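Local coordinates for uncharacterized protein (Streptomyces malaysiense, PDB 6ZYL), which catalyses the beta-hydroxylation of thioholgamide as a non-heme monooxygenase, probably dependent on iron and 2-oxoglutarate, at residues 145-150 / 200-205; 39-44 / 207-212; 151-156 / 229-234; 158-163 / 218-223. All coordinates share one frame; numbering follows the deposited sequence.

Interaction 1. Residues 145-150 / 200-205; sequences RVWVAL and VDVLLD
V202 and L204 grip the indole of W147 by its benzo rim, where two sheets of the double-stranded beta-helix core face each other: 145-149 belongs to the larger sheet, while 200-205 is leaving the smaller one. No hydrogen bond joins the segments, and the contact is apolar and mostly buried. V202 comes first. Its CG1, opposite the backbone N (chi1 -175°), lies 3.6 Å from W147 CZ3. Valine suits this place because its short branch puts a methyl on the ring. The backbone O of V202 accepts hydrogen bonds from the hydroxyls of T153 and T159. The CD1 of L204 approaches from the other side of the indole plane, 3.8 Å from W147 CE3, and the rim is wedged between a valine and a leucine methyl. The pyrrole end of W147 is left for polar work, its NE1 binding a tartrate ion that probably came from the crystallisation liquor. L204 CD1 also reaches A149 CB at 3.9 Å; alanine's short side chain lets the leucine settle against the strand. At D205 the side chain turns outward, and the backbone makes the last contact, D205 O lying 3.9 Å from A149 CB.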
loop_
_atom_site.group_PDB
_atom_site.type_symbol
_atom_site.label_atom_id
_atom_site.label_comp_id
_atom_site.label_asym_id
_atom_site.label_seq_id
_atom_site.Cartn_x
_atom_site.Cartn_y
_atom_site.Cartn_z
ATOM N N ARG A 145 -3.308 -5.203 -2.033
ATOM C CA ARG A 145 -2.389 -4.319 -1.331
ATOM C C ARG A 145 -1.539 -5.152 -0.379
ATOM O O ARG A 145 -2.077 -5.876 0.467
ATOM C CB ARG A 145 -3.140 -3.231 -0.565
ATOM C CG ARG A 145 -2.229 -2.358 0.286
ATOM C CD ARG A 145 -2.937 -1.101 0.768
ATOM N NE ARG A 145 -3.154 -0.147 -0.316
ATOM C CZ ARG A 145 -3.596 1.093 -0.142
ATOM N NH1 ARG A 145 -3.870 1.534 1.077
ATOM N NH2 ARG A 145 -3.763 1.893 -1.186
ATOM N N VAL A 146 -0.222 -5.051 -0.522
ATOM C CA VAL A 146 0.727 -5.718 0.363
ATOM C C VAL A 146 1.143 -4.722 1.436
ATOM O O VAL A 146 1.711 -3.668 1.130
ATOM C CB VAL A 146 1.944 -6.248 -0.412
ATOM C CG1 VAL A 146 2.948 -6.874 0.547
ATOM C CG2 VAL A 146 1.499 -7.251 -1.467
ATOM N N TRP A 147 0.863 -5.060 2.689
ATOM C CA TRP A 147 1.071 -4.197 3.851
ATOM C C TRP A 147 2.267 -4.757 4.613
ATOM O O TRP A 147 2.127 -5.699 5.398
ATOM C CB TRP A 147 -0.198 -4.181 4.694
ATOM C CG TRP A 147 -0.316 -3.125 5.741
ATOM C CD1 TRP A 147 -0.510 -1.790 5.548
ATOM C CD2 TRP A 147 -0.309 -3.332 7.156
ATOM N NE1 TRP A 147 -0.609 -1.148 6.759
ATOM C CE2 TRP A 147 -0.486 -2.073 7.763
ATOM C CE3 TRP A 147 -0.162 -4.459 7.971
ATOM C CZ2 TRP A 147 -0.519 -1.910 9.147
ATOM C CZ3 TRP A 147 -0.196 -4.295 9.346
ATOM C CH2 TRP A 147 -0.373 -3.031 9.919
ATOM N N VAL A 148 3.440 -4.180 4.370
ATOM C CA VAL A 148 4.692 -4.701 4.906
ATOM C C VAL A 148 4.970 -4.053 6.254
ATOM O O VAL A 148 4.956 -2.822 6.379
ATOM C CB VAL A 148 5.855 -4.455 3.932
ATOM C CG1 VAL A 148 7.151 -5.020 4.504
ATOM C CG2 VAL A 148 5.557 -5.058 2.570
ATOM N N ALA A 149 5.247 -4.881 7.258
ATOM C CA ALA A 149 5.567 -4.406 8.600
ATOM C C ALA A 149 7.060 -4.109 8.679
ATOM O O ALA A 149 7.887 -5.027 8.634
ATOM C CB ALA A 149 5.164 -5.440 9.649
ATOM N N LEU A 150 7.409 -2.826 8.790
ATOM C CA LEU A 150 8.799 -2.454 9.019
ATOM C C LEU A 150 9.149 -2.514 10.499
ATOM O O LEU A 150 10.302 -2.787 10.848
ATOM C CB LEU A 150 9.071 -1.057 8.462
ATOM C CG LEU A 150 8.916 -0.906 6.947
ATOM C CD1 LEU A 150 9.341 0.492 6.504
ATOM C CD2 LEU A 150 9.708 -1.965 6.196
ATOM N N VAL A 200 -10.345 -8.811 12.942
ATOM C CA VAL A 200 -9.088 -9.542 13.061
ATOM C C VAL A 200 -7.947 -8.536 13.120
ATOM O O VAL A 200 -7.710 -7.800 12.154
ATOM C CB VAL A 200 -8.887 -10.522 11.893
ATOM C CG1 VAL A 200 -7.648 -11.376 12.122
ATOM C CG2 VAL A 200 -10.121 -11.390 11.702
ATOM N N ASP A 201 -7.240 -8.514 14.249
ATOM C CA ASP A 201 -6.045 -7.692 14.381
ATOM C C ASP A 201 -4.940 -8.226 13.476
ATOM O O ASP A 201 -4.655 -9.427 13.471
ATOM C CB ASP A 201 -5.566 -7.685 15.833
ATOM C CG ASP A 201 -6.223 -6.604 16.668
ATOM O OD1 ASP A 201 -6.850 -5.689 16.097
ATOM O OD2 ASP A 201 -6.101 -6.667 17.909
ATOM N N VAL A 202 -4.303 -7.335 12.720
ATOM C CA VAL A 202 -3.223 -7.717 11.814
ATOM C C VAL A 202 -1.923 -7.656 12.610
ATOM O O VAL A 202 -1.306 -6.598 12.739
ATOM C CB VAL A 202 -3.178 -6.823 10.574
ATOM C CG1 VAL A 202 -2.123 -7.325 9.600
ATOM C CG2 VAL A 202 -4.548 -6.778 9.911
ATOM N N LEU A 203 -1.506 -8.802 13.139
ATOM C CA LEU A 203 -0.351 -8.902 14.023
ATOM C C LEU A 203 0.789 -9.577 13.276
ATOM O O LEU A 203 0.664 -10.732 12.854
ATOM C CB LEU A 203 -0.709 -9.681 15.288
ATOM C CG LEU A 203 -1.933 -9.137 16.027
ATOM C CD1 LEU A 203 -2.338 -10.054 17.170
ATOM C CD2 LEU A 203 -1.664 -7.725 16.537
ATOM N N LEU A 204 1.899 -8.860 13.130
ATOM C CA LEU A 204 2.993 -9.302 12.283
ATOM C C LEU A 204 4.327 -9.114 12.984
ATOM O O LEU A 204 4.537 -8.117 13.679
ATOM C CB LEU A 204 3.011 -8.518 10.963
ATOM C CG LEU A 204 1.747 -8.515 10.105
ATOM C CD1 LEU A 204 1.858 -7.473 9.000
ATOM C CD2 LEU A 204 1.514 -9.895 9.524
ATOM N N ASP A 205 5.226 -10.077 12.793
ATOM C CA ASP A 205 6.633 -9.841 13.073
ATOM C C ASP A 205 7.183 -8.836 12.066
ATOM O O ASP A 205 6.777 -8.813 10.901
ATOM C CB ASP A 205 7.433 -11.140 12.987
ATOM C CG ASP A 205 7.100 -12.111 14.102
ATOM O OD1 ASP A 205 6.416 -11.712 15.068
ATOM O OD2 ASP A 205 7.526 -13.280 14.006
#

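Interaction 2. Residues 39-44 / 207-212; sequences FPVNAL and GQCSVH
V41 and C209 form an antiparallel hydrogen-bonded pair that adds strand 37-41 as an outermost strand to the larger sheet of the double-stranded beta-helix. V41 N donates to C209 O at 3.1 Å and nearly straight (172°), and C209 N returns a bond to V41 O at 3.2 Å. Both side chains are buried on the same face of the sheet, and with the backbones paired this is the tight part of the contact. The modelled 3.1 Å between V41 CG2 and C209 SG is shorter than normal contact, and its exact value is doubtful. Each of these atoms sits between its own backbone N and carbonyl carbon (chi1 70° for C209), which turns them towards each other. Compact, apolar residues suit this face, since C209 also touches V146 and V148, and A43 and V211 meet helix 93-103. Beyond the strand the backbones stay close. L44 N donates to G207 O at 2.9 Å from above the carbonyl plane, and G207, at a positive phi (103°) and with no side chain, brings its CA to 3.2 Å from L44 O in a CA-H...O contact.

The solvent side is looser. P40, after a cis peptide bond, and N42 are exposed there, and Q208 runs alongside both. Its extended side chain rests its amide against P40 CB, and Q208 OE1 is held by the backbone N of D205. The amides of Q208 and N42 are nearly coplanar but share only a weak bond, Q208 NE2 to N42 OD1 at 3.4 Å. Beyond P40 the contact turns inward again, where the OG of buried S210, bonded to the hydroxyl of Y162, lies 3.4 Å from F39 CB.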
loop_
_atom_site.group_PDB
_atom_site.type_symbol
_atom_site.label_atom_id
_atom_site.label_comp_id
_atom_site.label_asym_id
_atom_site.label_seq_id
_atom_site.Cartn_x
_atom_site.Cartn_y
_atom_site.Cartn_z
ATOM N N PHE A 39 -2.547 -13.394 5.882
ATOM C CA PHE A 39 -1.385 -12.967 6.650
ATOM C C PHE A 39 -1.157 -13.964 7.777
ATOM O O PHE A 39 -2.095 -14.647 8.205
ATOM C CB PHE A 39 -1.573 -11.548 7.218
ATOM C CG PHE A 39 -2.517 -11.477 8.389
ATOM C CD1 PHE A 39 -2.061 -11.693 9.681
ATOM C CD2 PHE A 39 -3.858 -11.185 8.198
ATOM C CE1 PHE A 39 -2.926 -11.629 10.757
ATOM C CE2 PHE A 39 -4.727 -11.118 9.272
ATOM C CZ PHE A 39 -4.259 -11.339 10.553
ATOM N N PRO A 40 0.084 -14.083 8.273
ATOM C CA PRO A 40 1.272 -13.421 7.710
ATOM C C PRO A 40 1.770 -14.157 6.471
ATOM O O PRO A 40 1.552 -15.358 6.370
ATOM C CB PRO A 40 2.292 -13.505 8.848
ATOM C CG PRO A 40 1.930 -14.787 9.553
ATOM C CD PRO A 40 0.410 -14.876 9.475
ATOM N N VAL A 41 2.388 -13.456 5.524
ATOM C CA VAL A 41 3.193 -14.101 4.493
ATOM C C VAL A 41 4.618 -13.581 4.657
ATOM O O VAL A 41 4.832 -12.387 4.898
ATOM C CB VAL A 41 2.670 -13.846 3.060
ATOM C CG1 VAL A 41 1.156 -14.047 2.995
ATOM C CG2 VAL A 41 3.057 -12.470 2.575
ATOM N N ASN A 42 5.587 -14.485 4.570
ATOM C CA ASN A 42 6.969 -14.106 4.815
ATOM C C ASN A 42 7.499 -13.262 3.663
ATOM O O ASN A 42 7.191 -13.511 2.494
ATOM C CB ASN A 42 7.830 -15.351 5.018
ATOM C CG ASN A 42 7.595 -16.003 6.369
ATOM O OD1 ASN A 42 7.143 -15.354 7.317
ATOM N ND2 ASN A 42 7.899 -17.290 6.467
ATOM N N ALA A 43 8.282 -12.242 4.007
ATOM C CA ALA A 43 8.887 -11.365 3.014
ATOM C C ALA A 43 10.311 -11.019 3.432
ATOM O O ALA A 43 11.276 -11.594 2.918
ATOM C CB ALA A 43 8.051 -10.096 2.838
ATOM N N LEU A 44 10.450 -10.092 4.372
ATOM C CA LEU A 44 11.750 -9.671 4.866
ATOM C C LEU A 44 12.070 -10.370 6.182
ATOM O O LEU A 44 11.179 -10.690 6.972
ATOM C CB LEU A 44 11.785 -8.156 5.069
ATOM C CG LEU A 44 12.127 -7.288 3.859
ATOM C CD1 LEU A 44 11.233 -7.608 2.679
ATOM C CD2 LEU A 44 12.018 -5.810 4.234
ATOM N N GLY A 207 9.096 -7.433 9.226
ATOM C CA GLY A 207 9.510 -8.110 8.023
ATOM C C GLY A 207 8.403 -8.892 7.344
ATOM O O GLY A 207 8.436 -9.061 6.119
ATOM N N GLN A 208 7.437 -9.385 8.113
ATOM C CA GLN A 208 6.277 -10.027 7.525
ATOM C C GLN A 208 5.348 -8.974 6.926
ATOM O O GLN A 208 5.479 -7.770 7.172
ATOM C CB GLN A 208 5.527 -10.853 8.569
ATOM C CG GLN A 208 6.349 -11.956 9.207
ATOM C CD GLN A 208 5.542 -12.777 10.193
ATOM O OE1 GLN A 208 4.816 -12.233 11.024
ATOM N NE2 GLN A 208 5.663 -14.094 10.102
ATOM N N CYS A 209 4.385 -9.439 6.140
ATOM C CA CYS A 209 3.422 -8.538 5.532
ATOM C C CYS A 209 2.050 -9.191 5.522
ATOM O O CYS A 209 1.905 -10.399 5.713
ATOM C CB CYS A 209 3.836 -8.149 4.107
ATOM S SG CYS A 209 3.709 -9.486 2.913
ATOM N N SER A 210 1.039 -8.354 5.318
ATOM C CA SER A 210 -0.333 -8.782 5.116
ATOM C C SER A 210 -0.755 -8.357 3.718
ATOM O O SER A 210 -0.336 -7.304 3.227
ATOM C CB SER A 210 -1.265 -8.174 6.165
ATOM O OG SER A 210 -2.598 -8.597 5.953
ATOM N N VAL A 211 -1.564 -9.189 3.072
ATOM C CA VAL A 211 -2.107 -8.907 1.749
ATOM C C VAL A 211 -3.620 -8.869 1.888
ATOM O O VAL A 211 -4.225 -9.839 2.357
ATOM C CB VAL A 211 -1.681 -9.961 0.715
ATOM C CG1 VAL A 211 -2.019 -9.484 -0.693
ATOM C CG2 VAL A 211 -0.201 -10.275 0.849
ATOM N N HIS A 212 -4.234 -7.757 1.493
ATOM C CA HIS A 212 -5.680 -7.640 1.585
ATOM C C HIS A 212 -6.266 -7.057 0.306
ATOM O O HIS A 212 -5.590 -6.362 -0.459
ATOM C CB HIS A 212 -6.106 -6.804 2.822
ATOM C CG HIS A 212 -5.700 -5.362 2.776
ATOM N ND1 HIS A 212 -4.724 -4.839 3.599
ATOM C CD2 HIS A 212 -6.174 -4.323 2.049
ATOM C CE1 HIS A 212 -4.598 -3.545 3.361
ATOM N NE2 HIS A 212 -5.465 -3.208 2.423
#

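Interaction 3. Residues 151-156 / 229-234; sequences TDTTIA and RFNFAI
T151 and F230 are joined by two hydrogen bonds, one from each backbone N, where the chain leaves strand 143-149 and enters a loop. T151 N donates to F230 O at 3.3 Å, in the carbonyl plane and on a lone pair. The return bond uses the threonine side chain in place of a carbonyl. T151 CB faces F230 N from 4.0 Å, and OG1, tucked between the backbone N and carbonyl carbon (chi1 61°), accepts a hydrogen bond from F230 N at 3.0 Å along a nearly straight line (167°). The same OG1 gives its own hydrogen to D152 O at 3.2 Å and brushes R229 CA, so the hydroxyl acts as both acceptor and donor and its rotation is fixed. The other branch, CG2, stands 3.9 Å from F230 CD1. Threonine suits the place because one branch is polar and the other apolar.

T153 continues the contact more lightly, its CG2 lying 3.6 Å from N231 ND2, while its hydroxyl bonds the backbone O of V202. N231 in turn lies against one face of the R229 guanidinium, with CG 3.5 Å above the plane. R229 NH2 binds F115 O and a tartrate probably taken from the crystallisation liquor; an arginine here is consistent with the 2-oxoglutarate carboxylate site of the family. Within the loop, T154 OG1 accepts from A156 N in an ST turn. Strand 229-237 runs between strands 143-149 and 107-117 of the larger sheet, and farther along it F232 and I234 pack against helix 84-90.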
loop_
_atom_site.group_PDB
_atom_site.type_symbol
_atom_site.label_atom_id
_atom_site.label_comp_id
_atom_site.label_asym_id
_atom_site.label_seq_id
_atom_site.Cartn_x
_atom_site.Cartn_y
_atom_site.Cartn_z
ATOM N N THR A 151 8.179 -2.245 11.369
ATOM C CA THR A 151 8.229 -2.588 12.781
ATOM C C THR A 151 7.265 -3.740 13.042
ATOM O O THR A 151 6.423 -4.073 12.204
ATOM C CB THR A 151 7.848 -1.392 13.664
ATOM O OG1 THR A 151 6.510 -0.979 13.355
ATOM C CG2 THR A 151 8.804 -0.230 13.458
ATOM N N ASP A 152 7.385 -4.348 14.220
ATOM C CA ASP A 152 6.338 -5.249 14.681
ATOM C C ASP A 152 4.999 -4.518 14.691
ATOM O O ASP A 152 4.935 -3.301 14.885
ATOM C CB ASP A 152 6.640 -5.764 16.090
ATOM C CG ASP A 152 7.820 -6.712 16.137
ATOM O OD1 ASP A 152 8.123 -7.360 15.112
ATOM O OD2 ASP A 152 8.442 -6.814 17.215
ATOM N N THR A 153 3.916 -5.262 14.482
ATOM C CA THR A 153 2.568 -4.755 14.710
ATOM C C THR A 153 1.952 -5.560 15.846
ATOM O O THR A 153 1.936 -6.795 15.799
ATOM C CB THR A 153 1.699 -4.830 13.451
ATOM O OG1 THR A 153 1.530 -6.192 13.048
ATOM C CG2 THR A 153 2.338 -4.024 12.322
ATOM N N THR A 154 1.471 -4.858 16.868
ATOM C CA THR A 154 0.976 -5.465 18.096
ATOM C C THR A 154 -0.442 -4.979 18.356
ATOM O O THR A 154 -0.958 -4.097 17.664
ATOM C CB THR A 154 1.874 -5.117 19.289
ATOM O OG1 THR A 154 1.582 -3.785 19.731
ATOM C CG2 THR A 154 3.344 -5.206 18.902
ATOM N N ILE A 155 -1.073 -5.551 19.383
ATOM C CA ILE A 155 -2.429 -5.139 19.721
ATOM C C ILE A 155 -2.491 -3.711 20.240
ATOM O O ILE A 155 -3.585 -3.140 20.324
ATOM C CB ILE A 155 -3.066 -6.080 20.767
ATOM C CG1 ILE A 155 -2.308 -6.020 22.095
ATOM C CG2 ILE A 155 -3.111 -7.509 20.247
ATOM C CD1 ILE A 155 -3.098 -6.580 23.276
ATOM N N ALA A 156 -1.346 -3.118 20.591
ATOM C CA ALA A 156 -1.328 -1.826 21.259
ATOM C C ALA A 156 -0.615 -0.714 20.499
ATOM O O ALA A 156 -0.773 0.453 20.874
ATOM C CB ALA A 156 -0.677 -1.954 22.646
ATOM N N ARG A 229 5.048 2.970 14.858
ATOM C CA ARG A 229 4.659 1.814 14.059
ATOM C C ARG A 229 4.795 2.183 12.588
ATOM O O ARG A 229 4.144 3.123 12.123
ATOM C CB ARG A 229 3.227 1.396 14.392
ATOM C CG ARG A 229 2.739 0.145 13.693
ATOM C CD ARG A 229 1.319 0.345 13.177
ATOM N NE ARG A 229 1.309 1.074 11.912
ATOM C CZ ARG A 229 0.238 1.237 11.144
ATOM N NH1 ARG A 229 -0.928 0.724 11.507
ATOM N NH2 ARG A 229 0.336 1.910 10.006
ATOM N N PHE A 230 5.641 1.450 11.865
ATOM C CA PHE A 230 5.978 1.769 10.481
ATOM C C PHE A 230 5.507 0.644 9.572
ATOM O O PHE A 230 5.926 -0.507 9.737
ATOM C CB PHE A 230 7.488 1.972 10.302
ATOM C CG PHE A 230 8.007 3.262 10.864
ATOM C CD1 PHE A 230 8.091 3.451 12.232
ATOM C CD2 PHE A 230 8.430 4.277 10.024
ATOM C CE1 PHE A 230 8.572 4.634 12.752
ATOM C CE2 PHE A 230 8.910 5.466 10.537
ATOM C CZ PHE A 230 8.982 5.645 11.905
ATOM N N ASN A 231 4.671 0.980 8.593
ATOM C CA ASN A 231 4.202 0.017 7.608
ATOM C C ASN A 231 4.321 0.614 6.213
ATOM O O ASN A 231 4.067 1.805 6.008
ATOM C CB ASN A 231 2.765 -0.402 7.897
ATOM C CG ASN A 231 2.646 -1.193 9.189
ATOM O OD1 ASN A 231 2.566 -0.620 10.275
ATOM N ND2 ASN A 231 2.654 -2.517 9.076
ATOM N N PHE A 232 4.726 -0.226 5.266
ATOM C CA PHE A 232 4.975 0.156 3.880
ATOM C C PHE A 232 4.005 -0.641 3.016
ATOM O O PHE A 232 4.099 -1.872 2.944
ATOM C CB PHE A 232 6.433 -0.118 3.512
ATOM C CG PHE A 232 6.773 0.176 2.084
ATOM C CD1 PHE A 232 6.797 1.478 1.613
ATOM C CD2 PHE A 232 7.090 -0.853 1.216
ATOM C CE1 PHE A 232 7.118 1.745 0.295
ATOM C CE2 PHE A 232 7.411 -0.594 -0.102
ATOM C CZ PHE A 232 7.426 0.706 -0.563
ATOM N N ALA A 233 3.068 0.056 2.379
ATOM C CA ALA A 233 1.984 -0.571 1.636
ATOM C C ALA A 233 2.238 -0.467 0.139
ATOM O O ALA A 233 2.649 0.583 -0.363
ATOM C CB ALA A 233 0.642 0.079 1.980
ATOM N N ILE A 234 1.972 -1.560 -0.572
ATOM C CA ILE A 234 2.256 -1.666 -1.997
ATOM C C ILE A 234 0.996 -2.150 -2.694
ATOM O O ILE A 234 0.471 -3.217 -2.360
ATOM C CB ILE A 234 3.417 -2.630 -2.290
ATOM C CG1 ILE A 234 4.574 -2.415 -1.317
ATOM C CG2 ILE A 234 3.897 -2.465 -3.726
ATOM C CD1 ILE A 234 5.542 -3.592 -1.264
#

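Interaction 4. Residues 158-163 / 218-223; sequences GTMRYA and HASGPN
R161 N makes the shorter of the direct backbone bonds, to A219 O at 2.7 Å and nearly straight (164°). Strands 160-162 and 217-220 run antiparallel, and just past this pair a water links them, donating to T159 O at 2.6 Å and accepting from G221 N at 3.0 Å. G158, at a positive phi, brings its CA to 3.3 Å from G221 O, a closeness that glycine's lack of a side chain permits.

On one face, the guanidinium of R161 lays a face over A219 CB, with NH2 3.7 Å away, and its NE forms a salt bridge with E196; alanine is small enough to lie beneath it. The other face holds M160, Y162, H218 and S220. M160 SD makes a Met-aromatic contact over the H218 imidazole, 3.8 Å from its centroid, carried there by extended chi1 and chi2 (-176° and 162°), chi3 only aiming CE. Y162 CD1, at its ring edge, meets H218 CB at 3.8 Å. S220 OG binds the tartrate, H218 NE2 bonds D130, and the H218 ring meets H128 edge-to-face. H128, D130 and H218 match the His-X-Asp...His facial triad of double-stranded beta-helix oxygenases, expected to bind iron, which is absent from this apo structure.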
loop_
_atom_site.group_PDB
_atom_site.type_symbol
_atom_site.label_atom_id
_atom_site.label_comp_id
_atom_site.label_asym_id
_atom_site.label_seq_id
_atom_site.Cartn_x
_atom_site.Cartn_y
_atom_site.Cartn_z
ATOM N N GLY A 158 -1.141 0.434 17.496
ATOM C CA GLY A 158 -1.942 1.091 16.480
ATOM C C GLY A 158 -2.113 0.295 15.207
ATOM O O GLY A 158 -2.126 0.860 14.108
ATOM N N THR A 159 -2.265 -1.016 15.333
ATOM C CA THR A 159 -2.302 -1.850 14.146
ATOM C C THR A 159 -3.676 -1.790 13.477
ATOM O O THR A 159 -4.655 -1.273 14.022
ATOM C CB THR A 159 -1.946 -3.297 14.488
ATOM O OG1 THR A 159 -1.691 -4.022 13.277
ATOM C CG2 THR A 159 -3.080 -3.968 15.249
ATOM N N MET A 160 -3.725 -2.341 12.270
ATOM C CA MET A 160 -4.932 -2.412 11.465
ATOM C C MET A 160 -5.770 -3.620 11.860
ATOM O O MET A 160 -5.244 -4.663 12.260
ATOM C CB MET A 160 -4.530 -2.496 9.994
ATOM C CG MET A 160 -5.633 -2.478 8.969
ATOM S SD MET A 160 -4.909 -2.058 7.360
ATOM C CE MET A 160 -3.669 -3.340 7.173
ATOM N N ARG A 161 -7.087 -3.459 11.765
ATOM C CA ARG A 161 -8.039 -4.544 11.960
ATOM C C ARG A 161 -8.752 -4.827 10.644
ATOM O O ARG A 161 -9.105 -3.899 9.915
ATOM C CB ARG A 161 -9.100 -4.207 13.012
ATOM C CG ARG A 161 -8.606 -3.611 14.305
ATOM C CD ARG A 161 -9.707 -3.683 15.366
ATOM N NE ARG A 161 -10.720 -2.637 15.215
ATOM C CZ ARG A 161 -10.499 -1.343 15.433
ATOM N NH1 ARG A 161 -9.296 -0.927 15.803
ATOM N NH2 ARG A 161 -11.480 -0.464 15.278
ATOM N N TYR A 162 -8.997 -6.104 10.360
ATOM C CA TYR A 162 -9.725 -6.502 9.164
ATOM C C TYR A 162 -11.133 -6.965 9.520
ATOM O O TYR A 162 -11.371 -7.500 10.606
ATOM C CB TYR A 162 -9.019 -7.643 8.425
ATOM C CG TYR A 162 -7.745 -7.283 7.704
ATOM C CD1 TYR A 162 -7.557 -6.026 7.143
ATOM C CD2 TYR A 162 -6.729 -8.218 7.573
ATOM C CE1 TYR A 162 -6.383 -5.714 6.478
ATOM C CE2 TYR A 162 -5.564 -7.918 6.912
ATOM C CZ TYR A 162 -5.391 -6.670 6.366
ATOM O OH TYR A 162 -4.214 -6.391 5.715
ATOM N N ALA A 163 -12.061 -6.778 8.581
ATOM C CA ALA A 163 -13.416 -7.325 8.664
ATOM C C ALA A 163 -13.498 -8.473 7.662
ATOM O O ALA A 163 -13.649 -8.249 6.457
ATOM C CB ALA A 163 -14.465 -6.253 8.380
ATOM N N HIS A 218 -11.327 -2.045 6.817
ATOM C CA HIS A 218 -10.371 -2.118 7.911
ATOM C C HIS A 218 -10.373 -0.805 8.678
ATOM O O HIS A 218 -10.833 0.229 8.187
ATOM C CB HIS A 218 -8.953 -2.449 7.414
ATOM C CG HIS A 218 -8.438 -1.519 6.360
ATOM N ND1 HIS A 218 -7.865 -0.301 6.658
ATOM C CD2 HIS A 218 -8.391 -1.637 5.011
ATOM C CE1 HIS A 218 -7.501 0.297 5.537
ATOM N NE2 HIS A 218 -7.809 -0.491 4.524
ATOM N N ALA A 219 -9.858 -0.872 9.903
ATOM C CA ALA A 219 -9.726 0.284 10.774
ATOM C C ALA A 219 -8.412 0.157 11.529
ATOM O O ALA A 219 -7.803 -0.913 11.572
ATOM C CB ALA A 219 -10.901 0.397 11.754
ATOM N N SER A 220 -7.976 1.266 12.120
ATOM C CA SER A 220 -6.735 1.297 12.878
ATOM C C SER A 220 -6.936 2.144 14.122
ATOM O O SER A 220 -7.559 3.207 14.062
ATOM C CB SER A 220 -5.576 1.854 12.041
ATOM O OG SER A 220 -5.451 1.151 10.816
ATOM N N GLY A 221 -6.410 1.667 15.244
ATOM C CA GLY A 221 -6.512 2.380 16.492
ATOM C C GLY A 221 -5.286 3.225 16.760
ATOM O O GLY A 221 -4.348 3.275 15.959
ATOM N N PRO A 222 -5.271 3.914 17.898
ATOM C CA PRO A 222 -4.101 4.731 18.241
ATOM C C PRO A 222 -2.925 3.870 18.675
ATOM O O PRO A 222 -3.086 2.742 19.145
ATOM C CB PRO A 222 -4.602 5.612 19.391
ATOM C CG PRO A 222 -5.701 4.810 20.028
ATOM C CD PRO A 222 -6.337 3.993 18.916
ATOM N N ASN A 223 -1.726 4.418 18.494
ATOM C CA ASN A 223 -0.507 3.790 18.990
ATOM C C ASN A 223 -0.342 4.170 20.456
ATOM O O ASN A 223 -0.051 5.328 20.776
ATOM C CB ASN A 223 0.698 4.227 18.163
ATOM C CG ASN A 223 1.984 3.571 18.618
ATOM O OD1 ASN A 223 2.029 2.918 19.661
ATOM N ND2 ASN A 223 3.043 3.742 17.834
HETATM O O HOH W 1 -5.058 -0.758 16.499
#

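Overall arrangement
Interactions 2 and 3 lie in the larger sheet, in which strands 37-41, 209-212, 143-149 and 229-237 are successive neighbours, and interaction 4 in the smaller one. Interaction 1 bridges the two, since its strand 200-201 neighbours 160-162 in the smaller; its centre is about 6 Å from those of interactions 2 and 3 and about 10 Å from that of interaction 4. Interactions 2 and 4 are farthest apart, about 16 Å between centres, yet Y162 bonds S210 and H212. Along the chain come 39-44, then 145-150, 151-156 and 158-163, then 200-205, 207-212, 218-223 and 229-234. The contacts thus knit the two sheets together around the tartrate, bound by W147, R229 and S220, probably at the cosubstrate pocket.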